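Local coordinates for putative uncharacterized protein (PDB 3TBN) that binds two [2Fe-2S] clusters, one in each of its two CDGSH-type motifs, its cellular role being uncharacterized, at residues P19-V24 with K62-F68; T29-C33 with P42-G46; W32-G36 with F68-K72. One frame throughout, in Å; residues are numbered along the deposited sequence.

From the N terminus, strand 20-24 comes first; contact 1 pairs it antiparallel with strand 64-68, far down the chain, and so closes a long loop that holds the whole first cluster site. Within that loop, contact 2 closes a much shorter one, folding Pro42-Gly46 back on Thr29-Cys33 around the first cluster. Contact 3 leaves from the end of the same 29-33 segment, sharing Trp32 and Cys33, and reaches Phe68-Lys72, where the second cluster is bound; its segments alternate with those of contact 1, so the two cross. Phe68 belongs to both. Together they tie the 20-24/64-68 sheet, strand 30-32 and the two cluster-binding loops into one compact fold.

Contact 1 (P19-V24 with K62-F68); sequences PYPVTV and KAGTAYF
Strands 20-24 and 64-68 form a two-stranded antiparallel sheet that joins the two CDGSH motifs of the chain and leads, at Phe68, straight into the second cluster-binding loop. Tyr20 and Phe68 make a hydrogen-bonded pair, with Tyr20 N to Phe68 O at 2.8 Å and Phe68 N to Tyr20 O at 3.0 Å. Val22 with Ala66 and Val24 with Gly64 are hydrogen-bonded pairs too, Val24 N meeting Gly64 O at 2.8 Å, whereas the return bond from Gly64 N is weak. On the face carrying Val22, Val24, Ala66 and Phe68, the Phe68 ring is met at its edge by Val22 CG2, 3.9 Å from CD2, and by Val24 CG1, 4.0 Å from CE2. Val24 CG1, anti to its carbonyl carbon (chi1 -66°), also touches Ala66 CB. On the other face, Pro21 CG lies 3.8 Å from Tyr67 CE2, and one water joins Thr23 OG1 to Thr65 OG1. Pro19, whose CB rests against Tyr67 CB, belongs to the pocket of the second cluster. Alternation along the strands thus turns one apolar face inward, where Phe68 meets the rings of Phe43 and Tyr58, and leaves Pro21, Thr23, Thr65 and Tyr67 on the solvent-facing side.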
loop_
_atom_site.group_PDB
_atom_site.type_symbol
_atom_site.label_atom_id
_atom_site.label_comp_id
_atom_site.label_asym_id
_atom_site.label_seq_id
_atom_site.Cartn_x
_atom_site.Cartn_y
_atom_site.Cartn_z
ATOM N N PRO A 19 8.970 3.250 -0.679
ATOM C CA PRO A 19 8.457 2.188 0.186
ATOM C C PRO A 19 8.532 2.526 1.671
ATOM O O PRO A 19 9.270 3.421 2.095
ATOM C CB PRO A 19 9.373 1.005 -0.139
ATOM C CG PRO A 19 10.637 1.627 -0.613
ATOM C CD PRO A 19 10.218 2.859 -1.356
ATOM N N TYR A 20 7.747 1.788 2.446
ATOM C CA TYR A 20 7.787 1.818 3.896
ATOM C C TYR A 20 8.416 0.517 4.382
ATOM O O TYR A 20 7.761 -0.526 4.395
ATOM C CB TYR A 20 6.374 1.909 4.460
ATOM C CG TYR A 20 5.699 3.252 4.301
ATOM C CD1 TYR A 20 5.881 4.251 5.244
ATOM C CD2 TYR A 20 4.850 3.509 3.231
ATOM C CE1 TYR A 20 5.252 5.480 5.120
ATOM C CE2 TYR A 20 4.213 4.733 3.100
ATOM C CZ TYR A 20 4.415 5.712 4.046
ATOM O OH TYR A 20 3.776 6.925 3.909
ATOM N N PRO A 21 9.690 0.558 4.784
ATOM C CA PRO A 21 10.320 -0.655 5.305
ATOM C C PRO A 21 9.774 -0.970 6.684
ATOM O O PRO A 21 9.673 -0.076 7.528
ATOM C CB PRO A 21 11.806 -0.280 5.391
ATOM C CG PRO A 21 11.946 1.018 4.653
ATOM C CD PRO A 21 10.623 1.692 4.740
ATOM N N VAL A 22 9.428 -2.225 6.914
ATOM C CA VAL A 22 8.931 -2.645 8.214
ATOM C C VAL A 22 9.502 -4.012 8.529
ATOM O O VAL A 22 9.458 -4.911 7.697
ATOM C CB VAL A 22 7.393 -2.738 8.246
ATOM C CG1 VAL A 22 6.926 -3.141 9.638
ATOM C CG2 VAL A 22 6.756 -1.420 7.821
ATOM N N THR A 23 10.052 -4.167 9.726
ATOM C CA THR A 23 10.481 -5.473 10.194
ATOM C C THR A 23 9.231 -6.260 10.541
ATOM O O THR A 23 8.422 -5.808 11.349
ATOM C CB THR A 23 11.396 -5.345 11.418
ATOM O OG1 THR A 23 12.535 -4.547 11.070
ATOM C CG2 THR A 23 11.855 -6.717 11.885
ATOM N N VAL A 24 9.059 -7.416 9.906
ATOM C CA VAL A 24 7.873 -8.237 10.101
ATOM C C VAL A 24 8.196 -9.546 10.813
ATOM O O VAL A 24 9.328 -10.041 10.771
ATOM C CB VAL A 24 7.153 -8.531 8.757
ATOM C CG1 VAL A 24 6.592 -7.244 8.165
ATOM C CG2 VAL A 24 8.086 -9.232 7.770
ATOM N N LYS A 62 8.673 -15.903 6.907
ATOM C CA LYS A 62 9.774 -15.746 7.848
ATOM C C LYS A 62 10.009 -14.289 8.231
ATOM O O LYS A 62 9.520 -13.367 7.576
ATOM C CB LYS A 62 11.055 -16.370 7.282
ATOM C CG LYS A 62 11.456 -15.873 5.903
ATOM C CD LYS A 62 12.634 -16.678 5.369
ATOM C CE LYS A 62 13.347 -15.964 4.234
ATOM N NZ LYS A 62 14.601 -16.669 3.845
ATOM N N ALA A 63 10.741 -14.097 9.320
ATOM C CA ALA A 63 11.062 -12.765 9.805
ATOM C C ALA A 63 12.010 -12.081 8.836
ATOM O O ALA A 63 12.843 -12.731 8.206
ATOM C CB ALA A 63 11.687 -12.844 11.184
ATOM N N GLY A 64 11.888 -10.767 8.726
ATOM C CA GLY A 64 12.740 -10.001 7.838
ATOM C C GLY A 64 12.188 -8.606 7.654
ATOM O O GLY A 64 11.271 -8.200 8.357
ATOM N N THR A 65 12.764 -7.865 6.718
ATOM C CA THR A 65 12.249 -6.551 6.371
ATOM C C THR A 65 11.381 -6.654 5.127
ATOM O O THR A 65 11.819 -7.171 4.103
ATOM C CB THR A 65 13.385 -5.550 6.101
ATOM O OG1 THR A 65 14.223 -5.448 7.259
ATOM C CG2 THR A 65 12.820 -4.178 5.765
ATOM N N ALA A 66 10.146 -6.176 5.233
ATOM C CA ALA A 66 9.264 -6.038 4.085
ATOM C C ALA A 66 9.209 -4.571 3.684
ATOM O O ALA A 66 8.980 -3.701 4.517
ATOM C CB ALA A 66 7.874 -6.541 4.424
ATOM N N TYR A 67 9.435 -4.302 2.405
ATOM C CA TYR A 67 9.325 -2.965 1.854
ATOM C C TYR A 67 7.931 -2.812 1.264
ATOM O O TYR A 67 7.680 -3.161 0.111
ATOM C CB TYR A 67 10.414 -2.727 0.809
ATOM C CG TYR A 67 11.788 -2.669 1.428
ATOM C CD1 TYR A 67 12.460 -3.829 1.786
ATOM C CD2 TYR A 67 12.401 -1.453 1.683
ATOM C CE1 TYR A 67 13.718 -3.779 2.366
ATOM C CE2 TYR A 67 13.658 -1.390 2.264
ATOM C CZ TYR A 67 14.309 -2.558 2.603
ATOM O OH TYR A 67 15.558 -2.498 3.179
ATOM N N PHE A 68 7.010 -2.328 2.087
ATOM C CA PHE A 68 5.633 -2.152 1.666
ATOM C C PHE A 68 5.509 -0.951 0.731
ATOM O O PHE A 68 6.189 0.058 0.895
ATOM C CB PHE A 68 4.731 -1.966 2.883
ATOM C CG PHE A 68 4.523 -3.215 3.681
ATOM C CD1 PHE A 68 3.664 -4.205 3.233
ATOM C CD2 PHE A 68 5.169 -3.395 4.888
ATOM C CE1 PHE A 68 3.458 -5.353 3.978
ATOM C CE2 PHE A 68 4.965 -4.538 5.633
ATOM C CZ PHE A 68 4.112 -5.516 5.177
HETATM O O HOH W 1 14.427 -6.043 9.662
#

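Contact 2 (T29-C33 with P42-G46). With FES (Fe2/s2 (inorganic) cluster), chain B.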
loop_
_atom_site.group_PDB
_atom_site.type_symbol
_atom_site.label_atom_id
_atom_site.label_comp_id
_atom_site.label_asym_id
_atom_site.label_seq_id
_atom_site.Cartn_x
_atom_site.Cartn_y
_atom_site.Cartn_z
ATOM N N THR A 29 -0.170 -11.719 10.363
ATOM C CA THR A 29 -0.818 -11.100 9.220
ATOM C C THR A 29 -0.846 -9.582 9.365
ATOM O O THR A 29 -1.319 -9.045 10.368
ATOM C CB THR A 29 -2.245 -11.632 9.040
ATOM O OG1 THR A 29 -2.213 -13.061 8.908
ATOM C CG2 THR A 29 -2.894 -11.023 7.811
ATOM N N TYR A 30 -0.319 -8.917 8.340
ATOM C CA TYR A 30 -0.297 -7.465 8.220
ATOM C C TYR A 30 -1.336 -7.054 7.189
ATOM O O TYR A 30 -1.565 -7.757 6.210
ATOM C CB TYR A 30 1.104 -6.991 7.792
ATOM C CG TYR A 30 2.147 -7.349 8.820
ATOM C CD1 TYR A 30 2.536 -6.435 9.788
ATOM C CD2 TYR A 30 2.690 -8.627 8.869
ATOM C CE1 TYR A 30 3.453 -6.775 10.765
ATOM C CE2 TYR A 30 3.610 -8.974 9.841
ATOM C CZ TYR A 30 3.982 -8.046 10.787
ATOM O OH TYR A 30 4.889 -8.403 11.755
ATOM N N HIS A 31 -1.959 -5.909 7.404
ATOM C CA HIS A 31 -3.006 -5.441 6.512
ATOM C C HIS A 31 -2.542 -4.154 5.862
ATOM O O HIS A 31 -2.524 -3.095 6.481
ATOM C CB HIS A 31 -4.308 -5.283 7.290
ATOM C CG HIS A 31 -4.723 -6.547 7.972
ATOM N ND1 HIS A 31 -5.472 -7.515 7.341
ATOM C CD2 HIS A 31 -4.437 -7.035 9.202
ATOM C CE1 HIS A 31 -5.659 -8.531 8.164
ATOM N NE2 HIS A 31 -5.041 -8.263 9.300
ATOM N N TRP A 32 -2.098 -4.281 4.620
ATOM C CA TRP A 32 -1.529 -3.172 3.869
ATOM C C TRP A 32 -2.607 -2.229 3.374
ATOM O O TRP A 32 -3.612 -2.668 2.809
ATOM C CB TRP A 32 -0.769 -3.738 2.677
ATOM C CG TRP A 32 -0.195 -2.720 1.745
ATOM C CD1 TRP A 32 0.850 -1.883 1.992
ATOM C CD2 TRP A 32 -0.613 -2.456 0.400
ATOM N NE1 TRP A 32 1.111 -1.111 0.886
ATOM C CE2 TRP A 32 0.226 -1.442 -0.107
ATOM C CE3 TRP A 32 -1.615 -2.977 -0.423
ATOM C CZ2 TRP A 32 0.098 -0.946 -1.405
ATOM C CZ3 TRP A 32 -1.744 -2.477 -1.710
ATOM C CH2 TRP A 32 -0.892 -1.475 -2.188
ATOM N N CYS A 33 -2.391 -0.936 3.586
ATOM C CA CYS A 33 -3.261 0.091 3.036
ATOM C C CYS A 33 -3.070 0.204 1.527
ATOM O O CYS A 33 -2.007 0.585 1.046
ATOM C CB CYS A 33 -2.969 1.438 3.696
ATOM S SG CYS A 33 -3.928 2.803 2.975
ATOM N N PRO A 42 2.503 1.886 6.614
ATOM C CA PRO A 42 1.803 1.379 5.430
ATOM C C PRO A 42 0.560 0.541 5.727
ATOM O O PRO A 42 0.089 -0.148 4.827
ATOM C CB PRO A 42 2.868 0.498 4.780
ATOM C CG PRO A 42 3.603 -0.072 5.949
ATOM C CD PRO A 42 3.668 1.048 6.958
ATOM N N PHE A 43 0.045 0.593 6.951
ATOM C CA PHE A 43 -1.027 -0.306 7.366
ATOM C C PHE A 43 -2.391 0.357 7.368
ATOM O O PHE A 43 -2.518 1.541 7.642
ATOM C CB PHE A 43 -0.693 -0.881 8.739
ATOM C CG PHE A 43 0.644 -1.544 8.768
ATOM C CD1 PHE A 43 1.690 -1.027 9.518
ATOM C CD2 PHE A 43 0.881 -2.655 7.977
ATOM C CE1 PHE A 43 2.938 -1.640 9.507
ATOM C CE2 PHE A 43 2.121 -3.261 7.959
ATOM C CZ PHE A 43 3.147 -2.754 8.723
ATOM N N CYS A 44 -3.406 -0.439 7.061
ATOM C CA CYS A 44 -4.789 0.009 7.026
ATOM C C CYS A 44 -5.252 0.485 8.393
ATOM O O CYS A 44 -4.994 -0.175 9.391
ATOM C CB CYS A 44 -5.655 -1.164 6.568
ATOM S SG CYS A 44 -7.436 -0.865 6.510
ATOM N N ASP A 45 -5.945 1.620 8.438
ATOM C CA ASP A 45 -6.553 2.089 9.682
ATOM C C ASP A 45 -8.054 2.310 9.521
ATOM O O ASP A 45 -8.683 2.938 10.368
ATOM C CB ASP A 45 -5.854 3.350 10.227
ATOM C CG ASP A 45 -6.124 4.599 9.403
ATOM O OD1 ASP A 45 -6.828 4.511 8.375
ATOM O OD2 ASP A 45 -5.610 5.676 9.791
ATOM N N GLY A 46 -8.621 1.770 8.445
ATOM C CA GLY A 46 -10.050 1.873 8.191
ATOM C C GLY A 46 -10.475 3.072 7.360
ATOM O O GLY A 46 -11.655 3.214 7.030
HETATM FE FE1 FES B . -7.709 0.615 4.714
HETATM FE FE2 FES B . -6.227 2.294 3.200
HETATM S S1 FES B . -6.982 2.647 5.253
HETATM S S2 FES B . -6.875 0.229 2.668
#
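His31 O draws in both the backbone and the ring of the opposing segment: Cys44 N donates to it at 2.9 Å, nearly straight at 170°, while Phe43 CA makes a CA-H...O contact and the edge of the Phe43 ring comes close in its own plane. This is the first of the two [2Fe-2S] sites of this tandem CDGSH protein, where strand 30-32 runs into one cysteine ligand and the returning loop supplies another. A second bond, Cys33 N to Pro42 O at 2.9 Å, completes a single backbone bridge centred on Trp32 and Phe43. Both thiolates extend anti to their backbone N (chi1 near 180°), toward opposite irons: Cys33 SG binds the iron FE2 at 2.4 Å, a site shared with Cys35, and Cys44 SG binds FE1, which His48 also ligates through ND1. Gly46 N donates back to Cys44 SG, a bond that would help to disperse the charge of the thiolate. Behind the bridge, the Tyr30 and Phe43 side chains lie side by side, Phe43 CE2 meeting Tyr30 CD1 at 3.7 Å with the ring planes oblique at 34°; the Tyr30 hydroxyl is engaged by Glu25 N. One face of the Phe43 ring carries Pro42 CG, 3.8 Å above its centre.

Contact 3 (W32-G36 with F68-K72). With FES (Fe2/s2 (inorganic) cluster), chain C; FES (Fe2/s2 (inorganic) cluster), chain B.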
loop_
_atom_site.group_PDB
_atom_site.type_symbol
_atom_site.label_atom_id
_atom_site.label_comp_id
_atom_site.label_asym_id
_atom_site.label_seq_id
_atom_site.Cartn_x
_atom_site.Cartn_y
_atom_site.Cartn_z
ATOM N N TRP A 32 -2.098 -4.281 4.620
ATOM C CA TRP A 32 -1.529 -3.172 3.869
ATOM C C TRP A 32 -2.607 -2.229 3.374
ATOM O O TRP A 32 -3.612 -2.668 2.809
ATOM C CB TRP A 32 -0.769 -3.738 2.677
ATOM C CG TRP A 32 -0.195 -2.720 1.745
ATOM C CD1 TRP A 32 0.850 -1.883 1.992
ATOM C CD2 TRP A 32 -0.613 -2.456 0.400
ATOM N NE1 TRP A 32 1.111 -1.111 0.886
ATOM C CE2 TRP A 32 0.226 -1.442 -0.107
ATOM C CE3 TRP A 32 -1.615 -2.977 -0.423
ATOM C CZ2 TRP A 32 0.098 -0.946 -1.405
ATOM C CZ3 TRP A 32 -1.744 -2.477 -1.710
ATOM C CH2 TRP A 32 -0.892 -1.475 -2.188
ATOM N N CYS A 33 -2.391 -0.936 3.586
ATOM C CA CYS A 33 -3.261 0.091 3.036
ATOM C C CYS A 33 -3.070 0.204 1.527
ATOM O O CYS A 33 -2.007 0.585 1.046
ATOM C CB CYS A 33 -2.969 1.438 3.696
ATOM S SG CYS A 33 -3.928 2.803 2.975
ATOM N N ALA A 34 -4.117 -0.143 0.785
ATOM C CA ALA A 34 -4.112 -0.038 -0.665
ATOM C C ALA A 34 -4.602 1.322 -1.155
ATOM O O ALA A 34 -4.414 1.660 -2.322
ATOM C CB ALA A 34 -4.977 -1.133 -1.269
ATOM N N CYS A 35 -5.245 2.091 -0.284
ATOM C CA CYS A 35 -5.938 3.305 -0.710
ATOM C C CYS A 35 -5.125 4.587 -0.553
ATOM O O CYS A 35 -5.460 5.600 -1.165
ATOM C CB CYS A 35 -7.271 3.439 0.037
ATOM S SG CYS A 35 -7.157 3.922 1.782
ATOM N N GLY A 36 -4.075 4.547 0.261
ATOM C CA GLY A 36 -3.276 5.727 0.533
ATOM C C GLY A 36 -3.804 6.657 1.613
ATOM O O GLY A 36 -3.153 7.652 1.920
ATOM N N PHE A 68 7.010 -2.328 2.087
ATOM C CA PHE A 68 5.633 -2.152 1.666
ATOM C C PHE A 68 5.509 -0.951 0.731
ATOM O O PHE A 68 6.189 0.058 0.895
ATOM C CB PHE A 68 4.731 -1.966 2.883
ATOM C CG PHE A 68 4.523 -3.215 3.681
ATOM C CD1 PHE A 68 3.664 -4.205 3.233
ATOM C CD2 PHE A 68 5.169 -3.395 4.888
ATOM C CE1 PHE A 68 3.458 -5.353 3.978
ATOM C CE2 PHE A 68 4.965 -4.538 5.633
ATOM C CZ PHE A 68 4.112 -5.516 5.177
ATOM N N CYS A 69 4.633 -1.065 -0.253
ATOM C CA CYS A 69 4.437 0.002 -1.220
ATOM C C CYS A 69 3.760 1.217 -0.577
ATOM O O CYS A 69 2.723 1.094 0.076
ATOM C CB CYS A 69 3.614 -0.531 -2.393
ATOM S SG CYS A 69 3.082 0.705 -3.600
ATOM N N GLY A 70 4.372 2.383 -0.752
ATOM C CA GLY A 70 3.823 3.640 -0.275
ATOM C C GLY A 70 3.062 4.426 -1.333
ATOM O O GLY A 70 2.207 5.245 -0.996
ATOM N N CYS A 71 3.374 4.192 -2.606
ATOM C CA CYS A 71 2.775 4.956 -3.700
ATOM C C CYS A 71 1.411 4.408 -4.104
ATOM O O CYS A 71 0.629 5.102 -4.757
ATOM C CB CYS A 71 3.709 4.991 -4.921
ATOM S SG CYS A 71 3.841 3.438 -5.853
ATOM N N LYS A 72 1.157 3.160 -3.710
ATOM C CA LYS A 72 -0.084 2.418 -3.953
ATOM C C LYS A 72 -0.269 1.970 -5.407
ATOM O O LYS A 72 -1.328 1.459 -5.769
ATOM C CB LYS A 72 -1.301 3.189 -3.425
ATOM C CG LYS A 72 -1.120 3.705 -1.993
ATOM C CD LYS A 72 -0.554 2.641 -1.054
ATOM C CE LYS A 72 -0.407 3.166 0.370
ATOM N NZ LYS A 72 0.227 2.158 1.270
HETATM FE FE1 FES C . 7.640 1.367 -4.651
HETATM FE FE2 FES C . 4.948 1.754 -4.599
HETATM S S1 FES C . 6.459 2.557 -3.175
HETATM S S2 FES C . 6.113 0.516 -6.027
HETATM FE FE1 FES B . -7.709 0.615 4.714
HETATM FE FE2 FES B . -6.227 2.294 3.200
HETATM S S1 FES B . -6.982 2.647 5.253
HETATM S S2 FES B . -6.875 0.229 2.668
HETATM O O HOH W 2 -3.698 0.396 -4.620
#
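Lys72 reaches across the middle of the chain to Cys33, linking the two cluster-binding loops of the tandem CDGSH fold. Its CB lies near Ala34 O, and CG packs 3.8 Å from Gly36 N, a buried amide that has no polar partner. The chain bends at chi2 (-46°) and then runs extended, bringing CD alongside Trp32 CZ2, at 3.7 Å, and close to Cys33 O. CE continues past Cys33 O, and NZ ends by donating to that oxygen at 2.7 Å and to Cys69 O at 3.0 Å; Gln41 OE1 is a third acceptor. The ammonium therefore donates to the backbone carbonyl of one cysteine ligand in each loop, and its positive charge may help to offset the net negative charge of the thiolate-ligated clusters.

Cys69 O has a second donor, Trp32 NE1, at 2.8 Å; the N-H uses a lone pair of the carbonyl, and the oxygen lies in the indole plane, which helps to hold the ring in this rotation. Ala34 CA packs over one indole face, toward its rim, while Phe68 CD1 meets CD1 of Trp32, the five-membered ring of Trp32 and the Phe68 ring near parallel but slid apart. Cys69 SG and Cys71 SG bind one iron of the second cluster. One water bridges the loops, donating to Ala34 O at 2.7 Å and to Lys72 O at 2.8 Å.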